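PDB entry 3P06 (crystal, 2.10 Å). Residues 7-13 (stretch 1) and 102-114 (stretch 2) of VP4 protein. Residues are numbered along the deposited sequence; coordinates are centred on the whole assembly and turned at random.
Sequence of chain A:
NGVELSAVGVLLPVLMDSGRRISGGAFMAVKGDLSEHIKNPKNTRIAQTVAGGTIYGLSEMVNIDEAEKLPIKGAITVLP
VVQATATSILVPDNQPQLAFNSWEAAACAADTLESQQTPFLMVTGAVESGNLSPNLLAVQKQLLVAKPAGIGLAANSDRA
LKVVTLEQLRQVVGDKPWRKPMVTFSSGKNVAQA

Stretch 1 (7-13) AVGVLLP
Stretch 2 102-114: SWEAAACAADTLE

A strand that begins at Gly9 and runs on past Pro13 packs against a helix that includes residues 104 to 111, running nearly antiparallel to it: the angle between their N-to-C directions is 164° and the axes approach to 6.8 Å. Register is set by two pairs, Gly9 CA to Ala110 CA at 4.8 Å and Leu12 CA to Trp103 CA at 6.2 Å. No direct hydrogen bond crosses between the stretches; the contact is largely apolar and buries 396 Å², both sides summed.

Strand alternation (phi/psi near -133/129 at Val10 and -141/138 at Leu12) turns Val10 and Leu12 toward the helix and Leu11 (m, t) away from it. Val10, with chi1 t at 172°, straddles the helix surface: its CG1 lies 3.8 Å from Ala106 CB, while its CG2 lies 4.0 Å from Ala110 CB and 4.1 Å from both Ala109 CB and Leu113 CD2. Val10 CB sits 3.6 Å from Ala106 O. Methyl side chains suit this surface, since they let a branched residue come close to the helix backbone, where Ala110 N donates to Ala106 O at 2.7 Å.

The longer Leu12 has chi1 p (61°) and chi2 between wells at 115°, placing CD1 3.7 Å from Trp103 CB and CD2 3.8 Å from Ala106 CB. Trp103 (chi1 52°, chi2 -93°) offers its CB here while its indole leads away.

Gly9, extended at -180/-155, has a bare backbone, so its CA sits directly against the Ala110 methyl, 4.1 Å from Ala110 CB. Beyond the helix, Thr112 leaves helical geometry at -108/16, and Leu113 (-71/120; chi1 t, chi2 p) turns toward the strand, long enough that Leu113 CD2 reaches Gly9 O at 3.7 Å and Val8 CG1 at 3.9 Å. Val8, pointing sideways with chi1 t (163°), supplies that methyl.

At the other end, the O of one water lies 2.5 Å from Pro13 O and 3.0 Å from Ser102 OG, positioned to donate to either.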

# COMPACT_ATOMS: atom_id res chain seq x y z
N ALA A 7 6.71 -6.53 10.99
CA ALA A 7 6.65 -6.40 9.53
C ALA A 7 7.21 -5.08 9.20
O ALA A 7 7.06 -4.10 9.95
CB ALA A 7 5.18 -6.42 9.05
N VAL A 8 7.80 -5.04 8.03
CA VAL A 8 8.31 -3.79 7.50
C VAL A 8 7.76 -3.69 6.07
O VAL A 8 7.68 -4.69 5.37
CB VAL A 8 9.87 -3.80 7.60
CG1 VAL A 8 10.51 -2.74 6.71
CG2 VAL A 8 10.28 -3.59 9.09
N GLY A 9 7.35 -2.49 5.68
CA GLY A 9 6.87 -2.28 4.33
C GLY A 9 6.47 -0.83 4.14
O GLY A 9 6.97 0.05 4.85
N VAL A 10 5.56 -0.57 3.20
CA VAL A 10 5.18 0.80 2.92
C VAL A 10 3.64 0.90 2.86
O VAL A 10 2.98 0.10 2.15
CB VAL A 10 5.86 1.33 1.60
CG1 VAL A 10 5.30 2.71 1.20
CG2 VAL A 10 7.41 1.39 1.78
N LEU A 11 3.10 1.86 3.62
CA LEU A 11 1.68 2.03 3.75
C LEU A 11 1.08 2.65 2.46
O LEU A 11 1.69 3.47 1.82
CB LEU A 11 1.39 2.99 4.90
CG LEU A 11 1.51 2.27 6.26
CD1 LEU A 11 1.47 3.32 7.32
CD2 LEU A 11 0.38 1.28 6.42
N LEU A 12 -0.14 2.28 2.14
CA LEU A 12 -0.82 2.89 0.99
C LEU A 12 -2.30 3.09 1.38
O LEU A 12 -2.92 2.21 1.97
CB LEU A 12 -0.68 2.03 -0.30
CG LEU A 12 -1.30 0.62 -0.20
CD1 LEU A 12 -2.48 0.53 -1.17
CD2 LEU A 12 -0.27 -0.53 -0.53
N PRO A 13 -2.86 4.24 1.01
CA PRO A 13 -4.27 4.50 1.29
C PRO A 13 -5.22 3.80 0.31
O PRO A 13 -4.87 3.61 -0.85
CB PRO A 13 -4.37 6.05 1.16
CG PRO A 13 -3.39 6.38 0.11
CD PRO A 13 -2.20 5.39 0.34
N SER A 102 -3.16 1.26 -7.73
CA SER A 102 -2.56 2.33 -6.96
C SER A 102 -1.66 1.90 -5.73
O SER A 102 -1.07 2.75 -5.06
CB SER A 102 -3.67 3.25 -6.49
OG SER A 102 -4.37 2.56 -5.42
N TRP A 103 -1.54 0.59 -5.48
CA TRP A 103 -0.66 -0.03 -4.45
C TRP A 103 0.76 -0.21 -5.02
O TRP A 103 1.71 -0.51 -4.29
CB TRP A 103 -1.20 -1.43 -4.05
CG TRP A 103 -1.45 -2.31 -5.25
CD1 TRP A 103 -2.62 -2.46 -5.95
CD2 TRP A 103 -0.49 -3.14 -5.90
NE1 TRP A 103 -2.44 -3.34 -6.98
CE2 TRP A 103 -1.13 -3.75 -6.99
CE3 TRP A 103 0.89 -3.42 -5.66
CZ2 TRP A 103 -0.45 -4.66 -7.87
CZ3 TRP A 103 1.57 -4.32 -6.54
CH2 TRP A 103 0.91 -4.89 -7.65
N GLU A 104 0.93 -0.01 -6.33
CA GLU A 104 2.23 -0.36 -6.97
C GLU A 104 3.40 0.52 -6.54
O GLU A 104 4.51 0.01 -6.44
CB GLU A 104 2.13 -0.30 -8.50
CG GLU A 104 1.12 -1.30 -9.04
CD GLU A 104 1.03 -1.28 -10.59
OE1 GLU A 104 1.27 -0.19 -11.19
OE2 GLU A 104 0.72 -2.36 -11.20
N ALA A 105 3.20 1.83 -6.40
CA ALA A 105 4.29 2.68 -5.93
C ALA A 105 4.76 2.24 -4.52
O ALA A 105 5.96 2.15 -4.30
CB ALA A 105 3.91 4.17 -5.93
N ALA A 106 3.84 1.92 -3.60
CA ALA A 106 4.22 1.43 -2.27
C ALA A 106 5.01 0.07 -2.34
O ALA A 106 6.01 -0.13 -1.64
CB ALA A 106 2.94 1.25 -1.38
N ALA A 107 4.52 -0.84 -3.16
CA ALA A 107 5.14 -2.17 -3.33
C ALA A 107 6.55 -2.01 -3.93
O ALA A 107 7.48 -2.72 -3.51
CB ALA A 107 4.30 -3.01 -4.25
N CYS A 108 6.72 -1.11 -4.89
CA CYS A 108 8.10 -0.84 -5.41
C CYS A 108 8.99 -0.22 -4.34
O CYS A 108 10.20 -0.54 -4.24
CB CYS A 108 8.07 0.11 -6.61
SG CYS A 108 7.31 -0.70 -8.06
N ALA A 109 8.45 0.74 -3.61
CA ALA A 109 9.22 1.38 -2.54
C ALA A 109 9.52 0.38 -1.40
O ALA A 109 10.63 0.38 -0.89
CB ALA A 109 8.53 2.64 -2.01
N ALA A 110 8.59 -0.52 -1.06
CA ALA A 110 8.80 -1.52 -0.01
C ALA A 110 9.87 -2.52 -0.49
O ALA A 110 10.72 -2.98 0.33
CB ALA A 110 7.56 -2.27 0.30
N ASP A 111 9.86 -2.85 -1.79
CA ASP A 111 10.87 -3.83 -2.30
C ASP A 111 12.35 -3.38 -2.17
O ASP A 111 13.27 -4.20 -1.90
CB ASP A 111 10.62 -4.21 -3.75
CG ASP A 111 11.44 -5.45 -4.16
OD1 ASP A 111 11.23 -6.54 -3.53
OD2 ASP A 111 12.30 -5.34 -5.06
N THR A 112 12.59 -2.08 -2.32
CA THR A 112 13.98 -1.57 -2.23
C THR A 112 14.20 -0.78 -0.94
O THR A 112 15.18 -0.08 -0.81
CB THR A 112 14.34 -0.71 -3.47
OG1 THR A 112 13.34 0.31 -3.65
CG2 THR A 112 14.43 -1.61 -4.77
N LEU A 113 13.30 -0.94 0.02
CA LEU A 113 13.48 -0.40 1.36
C LEU A 113 14.56 -1.17 2.09
O LEU A 113 14.48 -2.40 2.25
CB LEU A 113 12.18 -0.52 2.13
CG LEU A 113 11.98 0.19 3.46
CD1 LEU A 113 12.26 1.66 3.32
CD2 LEU A 113 10.56 -0.05 3.91
N GLU A 114 15.61 -0.47 2.49
CA GLU A 114 16.72 -1.18 3.14
C GLU A 114 16.82 -0.88 4.62
O GLU A 114 17.69 -1.42 5.30
CB GLU A 114 18.06 -0.87 2.42
CG GLU A 114 17.99 -1.11 0.91
CD GLU A 114 18.05 -2.60 0.54
OE1 GLU A 114 17.63 -2.96 -0.59
OE2 GLU A 114 18.53 -3.42 1.37
O HOH W 1 -3.44 3.98 -2.92